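Local coordinates for protein endoglucanase (Thermotoga maritima, PDB 2FVG) that probably acts as an aminopeptidase of the M42 family that uses two divalent metal ions per subunit, at residues 215-220 / 324-329; 176-181 / 189-194; 22-27 / 41-46. All blocks are in the same frame, centred on the assembly; numbering follows the deposited sequence.

Contact 1: 215-220 / 324-329; sequences CAIVVE and KLIKVL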
loop_
_atom_site.group_PDB
_atom_site.type_symbol
_atom_site.label_atom_id
_atom_site.label_comp_id
_atom_site.label_asym_id
_atom_site.label_seq_id
_atom_site.Cartn_x
_atom_site.Cartn_y
_atom_site.Cartn_z
ATOM N N CYS A 215 5.960 9.683 17.741
ATOM C CA CYS A 215 4.882 9.936 16.797
ATOM C C CYS A 215 5.105 9.166 15.508
ATOM O O CYS A 215 6.194 8.650 15.273
ATOM C CB CYS A 215 4.728 11.428 16.512
ATOM S SG CYS A 215 6.113 12.142 15.675
ATOM N N ALA A 216 4.071 9.124 14.673
ATOM C CA ALA A 216 4.065 8.357 13.438
ATOM C C ALA A 216 3.572 9.165 12.227
ATOM O O ALA A 216 2.789 10.108 12.363
ATOM C CB ALA A 216 3.163 7.111 13.638
ATOM N N ILE A 217 4.042 8.789 11.044
ATOM C CA ILE A 217 3.567 9.368 9.784
ATOM C C ILE A 217 3.098 8.145 9.017
ATOM O O ILE A 217 3.879 7.223 8.822
ATOM C CB ILE A 217 4.709 10.072 9.011
ATOM C CG1 ILE A 217 5.176 11.325 9.743
ATOM C CG2 ILE A 217 4.260 10.530 7.614
ATOM C CD1 ILE A 217 6.462 11.901 9.117
ATOM N N VAL A 218 1.816 8.083 8.658
ATOM C CA VAL A 218 1.305 6.981 7.845
ATOM C C VAL A 218 1.267 7.468 6.380
ATOM O O VAL A 218 0.713 8.523 6.079
ATOM C CB VAL A 218 -0.104 6.519 8.339
ATOM C CG1 VAL A 218 -0.566 5.334 7.553
ATOM C CG2 VAL A 218 -0.046 6.165 9.820
ATOM N N VAL A 219 1.931 6.735 5.490
ATOM C CA VAL A 219 1.974 7.038 4.061
ATOM C C VAL A 219 0.974 6.121 3.356
ATOM O O VAL A 219 1.162 4.897 3.306
ATOM C CB VAL A 219 3.391 6.844 3.503
ATOM C CG1 VAL A 219 3.458 7.192 2.008
ATOM C CG2 VAL A 219 4.388 7.775 4.267
ATOM N N GLU A 220 -0.114 6.709 2.867
ATOM C CA GLU A 220 -1.139 5.956 2.167
ATOM C C GLU A 220 -1.356 6.480 0.756
ATOM O O GLU A 220 -0.692 7.444 0.309
ATOM C CB GLU A 220 -2.450 6.002 2.947
ATOM C CG GLU A 220 -2.359 5.252 4.271
ATOM C CD GLU A 220 -3.668 5.179 5.026
ATOM O OE1 GLU A 220 -4.596 5.973 4.703
ATOM O OE2 GLU A 220 -3.762 4.328 5.958
ATOM N N LYS A 324 9.383 13.785 -1.437
ATOM C CA LYS A 324 10.099 14.978 -0.958
ATOM C C LYS A 324 9.637 15.358 0.441
ATOM O O LYS A 324 10.441 15.592 1.316
ATOM C CB LYS A 324 9.894 16.183 -1.875
ATOM C CG LYS A 324 10.753 16.257 -3.134
ATOM C CD LYS A 324 10.494 17.604 -3.823
ATOM C CE LYS A 324 11.262 17.783 -5.126
ATOM N NZ LYS A 324 10.789 16.873 -6.199
ATOM N N LEU A 325 8.327 15.425 0.637
ATOM C CA LEU A 325 7.730 15.783 1.925
ATOM C C LEU A 325 8.120 14.838 3.068
ATOM O O LEU A 325 8.447 15.291 4.151
ATOM C CB LEU A 325 6.199 15.876 1.806
ATOM C CG LEU A 325 5.401 16.395 3.000
ATOM C CD1 LEU A 325 5.925 17.763 3.485
ATOM C CD2 LEU A 325 3.926 16.471 2.652
ATOM N N ILE A 326 8.070 13.536 2.830
ATOM C CA ILE A 326 8.456 12.558 3.834
ATOM C C ILE A 326 9.948 12.744 4.176
ATOM O O ILE A 326 10.329 12.703 5.338
ATOM C CB ILE A 326 8.245 11.092 3.327
ATOM C CG1 ILE A 326 6.762 10.763 3.058
ATOM C CG2 ILE A 326 8.814 10.087 4.314
ATOM C CD1 ILE A 326 5.839 11.046 4.233
ATOM N N LYS A 327 10.788 12.977 3.173
ATOM C CA LYS A 327 12.210 13.104 3.436
ATOM C C LYS A 327 12.526 14.316 4.328
ATOM O O LYS A 327 13.320 14.204 5.264
ATOM C CB LYS A 327 13.008 13.141 2.139
ATOM C CG LYS A 327 14.478 13.016 2.372
ATOM C CD LYS A 327 15.267 13.132 1.101
ATOM C CE LYS A 327 16.732 12.953 1.425
ATOM N NZ LYS A 327 17.586 12.893 0.210
ATOM N N VAL A 328 11.891 15.453 4.045
ATOM C CA VAL A 328 12.066 16.674 4.838
ATOM C C VAL A 328 11.509 16.499 6.251
ATOM O O VAL A 328 12.146 16.904 7.210
ATOM C CB VAL A 328 11.434 17.916 4.178
ATOM C CG1 VAL A 328 11.831 19.188 4.963
ATOM C CG2 VAL A 328 11.914 18.047 2.744
ATOM N N LEU A 329 10.350 15.856 6.398
ATOM C CA LEU A 329 9.802 15.619 7.744
ATOM C C LEU A 329 10.755 14.783 8.603
ATOM O O LEU A 329 10.888 15.027 9.810
ATOM C CB LEU A 329 8.421 14.982 7.685
ATOM C CG LEU A 329 7.343 15.919 7.150
ATOM C CD1 LEU A 329 6.091 15.156 6.803
ATOM C CD2 LEU A 329 7.065 17.001 8.176
#
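In the alpha/beta catalytic domain of this M42 family protein, a parallel strand of the central mixed sheet is covered by the helix near the C-terminus, and I217 and V219 of 215-220 meet I326 and L329 of 324-329 there. The two short segments run almost antiparallel, at 169° between their directions, with axes 11.1 Å apart at closest. Along the strand, alternate residues face the helix: I217 and V219 point toward it, whereas V218 points away and packs on Y252. On the helix, I326 and L329 lie three residues apart, close to one turn, and so face the strand together. I326 CD1 meets both strand residues, 3.6 Å from V219 CG2 and 3.8 Å from I217 CG2. I326 chi2 of -54° folds the end of the chain so that this methyl reaches both. I217 uses its two branches differently: CG2 meets I326, while CD1 at the end of the longer branch rests 3.9 Å from L329 CB and 4.0 Å from L329 CD1. The side chains of I217 and I326 lie alongside one another, pointing opposite ways. Beta-branched I217 and V219 suit the extended backbone, while isoleucine serves at I326 on the helix because its CD1 reaches out to both of them. I300 of the neighbouring parallel strand 297-306 touches I217, I326 and L329, while L56 and V58 of strand 55-61 pack against I217 and V219, respectively. No hydrogen bond crosses between the two segments; strand and helix are held by van der Waals contact and the burial of methyl groups, on the strand that goes on to E220, a predicted zinc ligand whose OE2 is hydrogen-bonded to H61.

Contact 2: 176-181 / 189-194; sequences IDVLES and TYFVFT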
loop_
_atom_site.group_PDB
_atom_site.type_symbol
_atom_site.label_atom_id
_atom_site.label_comp_id
_atom_site.label_asym_id
_atom_site.label_seq_id
_atom_site.Cartn_x
_atom_site.Cartn_y
_atom_site.Cartn_z
ATOM N N ILE A 176 10.929 3.216 0.245
ATOM C CA ILE A 176 12.140 2.676 -0.372
ATOM C C ILE A 176 12.928 3.773 -1.088
ATOM O O ILE A 176 14.160 3.782 -1.021
ATOM C CB ILE A 176 11.809 1.572 -1.378
ATOM C CG1 ILE A 176 11.088 0.423 -0.680
ATOM C CG2 ILE A 176 13.078 1.038 -2.044
ATOM C CD1 ILE A 176 10.647 -0.682 -1.645
ATOM N N ASP A 177 12.230 4.691 -1.769
ATOM C CA ASP A 177 12.905 5.786 -2.498
ATOM C C ASP A 177 13.516 6.815 -1.557
ATOM O O ASP A 177 14.537 7.414 -1.883
ATOM C CB ASP A 177 11.969 6.491 -3.504
ATOM C CG ASP A 177 11.708 5.659 -4.769
ATOM O OD1 ASP A 177 12.174 4.491 -4.871
ATOM O OD2 ASP A 177 11.022 6.188 -5.669
ATOM N N VAL A 178 12.869 7.054 -0.418
ATOM C CA VAL A 178 13.408 7.984 0.569
ATOM C C VAL A 178 14.725 7.401 1.059
ATOM O O VAL A 178 15.734 8.100 1.141
ATOM C CB VAL A 178 12.426 8.225 1.742
ATOM C CG1 VAL A 178 13.119 8.992 2.893
ATOM C CG2 VAL A 178 11.208 8.981 1.251
ATOM N N LEU A 179 14.713 6.098 1.336
ATOM C CA LEU A 179 15.917 5.406 1.799
ATOM C C LEU A 179 17.012 5.354 0.741
ATOM O O LEU A 179 18.190 5.564 1.062
ATOM C CB LEU A 179 15.565 4.009 2.287
ATOM C CG LEU A 179 14.862 3.998 3.642
ATOM C CD1 LEU A 179 14.283 2.602 3.946
ATOM C CD2 LEU A 179 15.836 4.459 4.735
ATOM N N GLU A 180 16.637 5.076 -0.510
ATOM C CA GLU A 180 17.631 5.058 -1.595
ATOM C C GLU A 180 18.245 6.417 -1.857
ATOM O O GLU A 180 19.398 6.502 -2.295
ATOM C CB GLU A 180 17.072 4.510 -2.906
ATOM C CG GLU A 180 17.020 3.010 -2.968
ATOM C CD GLU A 180 17.183 2.468 -4.378
ATOM O OE1 GLU A 180 17.078 3.250 -5.351
ATOM O OE2 GLU A 180 17.428 1.247 -4.511
ATOM N N SER A 181 17.488 7.481 -1.588
ATOM C CA SER A 181 17.982 8.836 -1.831
ATOM C C SER A 181 19.009 9.242 -0.792
ATOM O O SER A 181 19.575 10.321 -0.889
ATOM C CB SER A 181 16.844 9.866 -1.828
ATOM O OG SER A 181 16.476 10.235 -0.501
ATOM N N THR A 189 14.576 6.741 13.202
ATOM C CA THR A 189 13.378 6.621 12.383
ATOM C C THR A 189 13.176 5.197 11.941
ATOM O O THR A 189 14.050 4.618 11.339
ATOM C CB THR A 189 13.447 7.569 11.158
ATOM O OG1 THR A 189 13.530 8.916 11.625
ATOM C CG2 THR A 189 12.189 7.432 10.276
ATOM N N TYR A 190 12.030 4.630 12.279
ATOM C CA TYR A 190 11.686 3.278 11.847
ATOM C C TYR A 190 10.776 3.340 10.620
ATOM O O TYR A 190 9.744 4.010 10.637
ATOM C CB TYR A 190 10.966 2.524 12.958
ATOM C CG TYR A 190 11.841 2.241 14.157
ATOM C CD1 TYR A 190 11.994 3.178 15.170
ATOM C CD2 TYR A 190 12.507 1.024 14.278
ATOM C CE1 TYR A 190 12.808 2.912 16.273
ATOM C CE2 TYR A 190 13.312 0.750 15.375
ATOM C CZ TYR A 190 13.463 1.696 16.366
ATOM O OH TYR A 190 14.283 1.416 17.449
ATOM N N PHE A 191 11.196 2.694 9.544
ATOM C CA PHE A 191 10.382 2.579 8.347
ATOM C C PHE A 191 9.724 1.216 8.456
ATOM O O PHE A 191 10.396 0.183 8.457
ATOM C CB PHE A 191 11.233 2.714 7.085
ATOM C CG PHE A 191 11.803 4.081 6.905
ATOM C CD1 PHE A 191 12.975 4.451 7.545
ATOM C CD2 PHE A 191 11.136 5.031 6.124
ATOM C CE1 PHE A 191 13.493 5.737 7.384
ATOM C CE2 PHE A 191 11.650 6.306 5.950
ATOM C CZ PHE A 191 12.825 6.661 6.579
ATOM N N VAL A 192 8.408 1.206 8.585
ATOM C CA VAL A 192 7.698 -0.056 8.773
ATOM C C VAL A 192 6.809 -0.404 7.578
ATOM O O VAL A 192 6.079 0.445 7.080
ATOM C CB VAL A 192 6.920 -0.048 10.122
ATOM C CG1 VAL A 192 6.222 -1.411 10.377
ATOM C CG2 VAL A 192 7.899 0.229 11.276
ATOM N N PHE A 193 6.858 -1.673 7.139
ATOM C CA PHE A 193 6.081 -2.137 5.998
ATOM C C PHE A 193 5.192 -3.207 6.617
ATOM O O PHE A 193 5.667 -4.267 7.040
ATOM C CB PHE A 193 7.007 -2.676 4.907
ATOM C CG PHE A 193 8.018 -1.651 4.413
ATOM C CD1 PHE A 193 9.197 -1.425 5.105
ATOM C CD2 PHE A 193 7.762 -0.926 3.253
ATOM C CE1 PHE A 193 10.144 -0.418 4.639
ATOM C CE2 PHE A 193 8.691 0.077 2.780
ATOM C CZ PHE A 193 9.870 0.307 3.482
ATOM N N THR A 194 3.901 -2.920 6.668
ATOM C CA THR A 194 3.008 -3.730 7.459
ATOM C C THR A 194 2.267 -4.806 6.700
ATOM O O THR A 194 2.166 -4.797 5.470
ATOM C CB THR A 194 1.980 -2.836 8.187
ATOM O OG1 THR A 194 1.090 -2.262 7.227
ATOM C CG2 THR A 194 2.675 -1.710 8.936
#
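Both L179 (chi1 -74°) and F191 (chi1 -67°) place CG beside the backbone N and opposite the carbonyl carbon, and from these positions the leucine methyls and the phenyl ring meet between helix 166-180 and strand 187-194. L179 lies over one face of the F191 ring, with its CG 4.2 Å above the plane and over the centre. Its CD2 makes a CH-pi contact, 4.2 Å from the F191 ring centroid and 27° off the normal, and approaches F191 CE1 to 3.8 Å. The other methyl, CD1, is nearest F191 CG at 4.1 Å, so the fork of the leucine spans the ring from its root to its far side. V178 adds a slanting contact, its CG1 4.3 Å from F191 CE2. Two residues further along the strand, on the same side, F193 receives I176, whose CG1 stands 4.2 Å from F193 CE2. Large aromatic rings are apt here because the helix and strand axes are 10.8 Å apart, a gap that a phenylalanine reaching from the strand can bridge to aliphatic side chains on the helix. The helix leads through a short connection into the strand, which runs back, roughly antiparallel, and lies in the mixed sheet between strands 43-47 and 55-61. I24 and I28 of helix 18-28 also pack on F193. Near the helix end, S181 OG donates to V178 O over 2.8 Å, and it also bonds K327. At the C-terminal end of the strand segment, T194 OG1 is hydrogen-bonded to H61, a predicted zinc ligand. Between the segments themselves the cohesion is entirely apolar: dispersion and CH-pi attraction hold helix to sheet, while the hydrogen bonds of S181 and T194 do not cross between them.

Contact 3: 22-27 / 41-46; sequences DFIKSK and GNLIAL. With EDO (1,2-ethanediol), chain D.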
loop_
_atom_site.group_PDB
_atom_site.type_symbol
_atom_site.label_atom_id
_atom_site.label_comp_id
_atom_site.label_asym_id
_atom_site.label_seq_id
_atom_site.Cartn_x
_atom_site.Cartn_y
_atom_site.Cartn_z
ATOM N N ASP A 22 10.008 -9.968 1.010
ATOM C CA ASP A 22 11.341 -10.376 0.525
ATOM C C ASP A 22 11.918 -9.385 -0.487
ATOM O O ASP A 22 13.123 -9.091 -0.476
ATOM C CB ASP A 22 11.320 -11.789 -0.088
ATOM C CG ASP A 22 11.110 -12.883 0.959
ATOM O OD1 ASP A 22 11.252 -12.607 2.171
ATOM O OD2 ASP A 22 10.806 -14.028 0.566
ATOM N N PHE A 23 11.058 -8.878 -1.365
ATOM C CA PHE A 23 11.496 -7.924 -2.364
ATOM C C PHE A 23 12.004 -6.640 -1.696
ATOM O O PHE A 23 13.129 -6.211 -1.930
ATOM C CB PHE A 23 10.369 -7.638 -3.371
ATOM C CG PHE A 23 10.770 -6.681 -4.448
ATOM C CD1 PHE A 23 11.459 -7.125 -5.574
ATOM C CD2 PHE A 23 10.483 -5.328 -4.329
ATOM C CE1 PHE A 23 11.845 -6.237 -6.565
ATOM C CE2 PHE A 23 10.865 -4.439 -5.309
ATOM C CZ PHE A 23 11.543 -4.890 -6.431
ATOM N N ILE A 24 11.175 -6.040 -0.852
ATOM C CA ILE A 24 11.525 -4.807 -0.155
ATOM C C ILE A 24 12.843 -4.967 0.614
ATOM O O ILE A 24 13.761 -4.124 0.508
ATOM C CB ILE A 24 10.350 -4.338 0.751
ATOM C CG1 ILE A 24 9.123 -3.979 -0.115
ATOM C CG2 ILE A 24 10.797 -3.165 1.582
ATOM C CD1 ILE A 24 7.831 -3.623 0.682
ATOM N N LYS A 25 12.952 -6.078 1.342
ATOM C CA LYS A 25 14.157 -6.447 2.090
ATOM C C LYS A 25 15.399 -6.408 1.185
ATOM O O LYS A 25 16.394 -5.766 1.521
ATOM C CB LYS A 25 13.964 -7.848 2.661
ATOM C CG LYS A 25 14.939 -8.271 3.730
ATOM C CD LYS A 25 14.627 -9.696 4.231
ATOM C CE LYS A 25 13.166 -9.837 4.697
ATOM N NZ LYS A 25 12.785 -11.249 5.026
ATOM N N SER A 26 15.331 -7.055 0.022
ATOM C CA SER A 26 16.472 -7.066 -0.905
ATOM C C SER A 26 16.877 -5.664 -1.368
ATOM O O SER A 26 18.052 -5.414 -1.657
ATOM C CB SER A 26 16.230 -7.982 -2.112
ATOM O OG SER A 26 15.223 -7.465 -2.971
ATOM N N LYS A 27 15.916 -4.747 -1.416
ATOM C CA LYS A 27 16.203 -3.378 -1.837
ATOM C C LYS A 27 16.709 -2.444 -0.738
ATOM O O LYS A 27 17.451 -1.496 -1.023
ATOM C CB LYS A 27 14.988 -2.757 -2.543
ATOM C CG LYS A 27 14.516 -3.532 -3.784
ATOM C CD LYS A 27 15.630 -3.730 -4.832
ATOM C CE LYS A 27 15.118 -4.575 -5.979
ATOM N NZ LYS A 27 16.142 -4.801 -7.033
ATOM N N GLY A 41 4.919 -10.449 10.932
ATOM C CA GLY A 41 5.363 -10.395 9.553
ATOM C C GLY A 41 5.699 -9.012 9.057
ATOM O O GLY A 41 6.041 -8.845 7.877
ATOM N N ASN A 42 5.568 -8.017 9.935
ATOM C CA ASN A 42 5.883 -6.642 9.583
ATOM C C ASN A 42 7.366 -6.537 9.361
ATOM O O ASN A 42 8.142 -7.126 10.115
ATOM C CB ASN A 42 5.535 -5.671 10.717
ATOM C CG ASN A 42 4.063 -5.639 11.038
ATOM O OD1 ASN A 42 3.217 -5.496 10.155
ATOM N ND2 ASN A 42 3.743 -5.756 12.317
ATOM N N LEU A 43 7.758 -5.760 8.363
ATOM C CA LEU A 43 9.168 -5.549 8.089
ATOM C C LEU A 43 9.517 -4.237 8.743
ATOM O O LEU A 43 8.910 -3.226 8.431
ATOM C CB LEU A 43 9.427 -5.488 6.585
ATOM C CG LEU A 43 10.882 -5.292 6.141
ATOM C CD1 LEU A 43 11.762 -6.435 6.619
ATOM C CD2 LEU A 43 10.902 -5.212 4.637
ATOM N N ILE A 44 10.500 -4.262 9.643
ATOM C CA ILE A 44 10.880 -3.087 10.408
ATOM C C ILE A 44 12.308 -2.710 10.086
ATOM O O ILE A 44 13.235 -3.476 10.334
ATOM C CB ILE A 44 10.719 -3.358 11.925
ATOM C CG1 ILE A 44 9.298 -3.856 12.209
ATOM C CG2 ILE A 44 11.100 -2.122 12.761
ATOM C CD1 ILE A 44 8.977 -3.984 13.660
ATOM N N ALA A 45 12.471 -1.524 9.521
ATOM C CA ALA A 45 13.777 -1.039 9.128
ATOM C C ALA A 45 14.080 0.142 9.992
ATOM O O ALA A 45 13.200 0.969 10.211
ATOM C CB ALA A 45 13.759 -0.634 7.667
ATOM N N LEU A 46 15.301 0.211 10.513
ATOM C CA LEU A 46 15.718 1.340 11.354
ATOM C C LEU A 46 16.803 2.187 10.716
ATOM O O LEU A 46 17.818 1.674 10.238
ATOM C CB LEU A 46 16.232 0.843 12.711
ATOM C CG LEU A 46 16.956 1.788 13.673
ATOM C CD1 LEU A 46 16.107 3.002 14.030
ATOM C CD2 LEU A 46 17.370 1.054 14.945
HETATM C C1 EDO D . 0.696 -3.660 12.379
HETATM O O1 EDO D . 0.192 -4.802 11.670
HETATM C C2 EDO D . 0.178 -2.368 11.747
HETATM O O2 EDO D . 0.846 -1.233 12.318
#
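Helix 18-28 packs on strand 43-47 of the central mixed sheet through L43, whose side chain meets I24 and K25. With chi1 at -179°, L43 sends CG opposite its own backbone N and out toward the helix, where CD2 comes within 3.7 Å of I24 CG2 and 4.0 Å of the backbone N of K25. The other branch, CD1, lies 4.2 Å from K25 CE. Leucine suits this place because its fork can touch an isoleucine with one methyl and a lysine's aliphatic chain with the other. K25 is suited to the partly exposed margin: while its CE lies against L43, a bend at chi3 of -54° brings NZ to D22 OD1 at 3.5 Å, a salt bridge along one helix turn. Within the alpha/beta fold, strand 43-47 runs antiparallel to both 34-37 and 187-194, and I24 also packs on L7 of helix 4-9. Just before the strand, G41 has phi 118°, where a side chain would jam against the preceding carbonyl O. N42 then ties the turn down, ND2 bonding D38 and OD1 accepting from V195 N. With an alanine in place of N42, D38 OD2 and V195 N would probably each lose their amide partner, making the loop before the strand likelier to shift. A 1,2-ethanediol molecule, probably from the crystallisation liquor, sits beside the N42 amide and is hydrogen-bonded to Y293.

All three contacts pack a helix on the same mixed sheet, and none has a hydrogen bond between its own two segments. Contacts 1 and 2 are fully buried: the first is purely aliphatic, the second mixes aliphatic groups with phenyl rings. Contact 3 is largely buried too but reaches the partly exposed margin through K25, whose salt bridge lies beside the apolar pair. Contacts 2 and 3 rest on two adjacent strands, joined by F191 N to A45 O and F193 N to L43 O backbone bonds. Contacts 1 and 2 meet through their helices, with I326 packing on V178 and K327 NZ bonding S181 OG. Contacts 1 and 3 do not touch, their nearest atoms being about 11 Å apart.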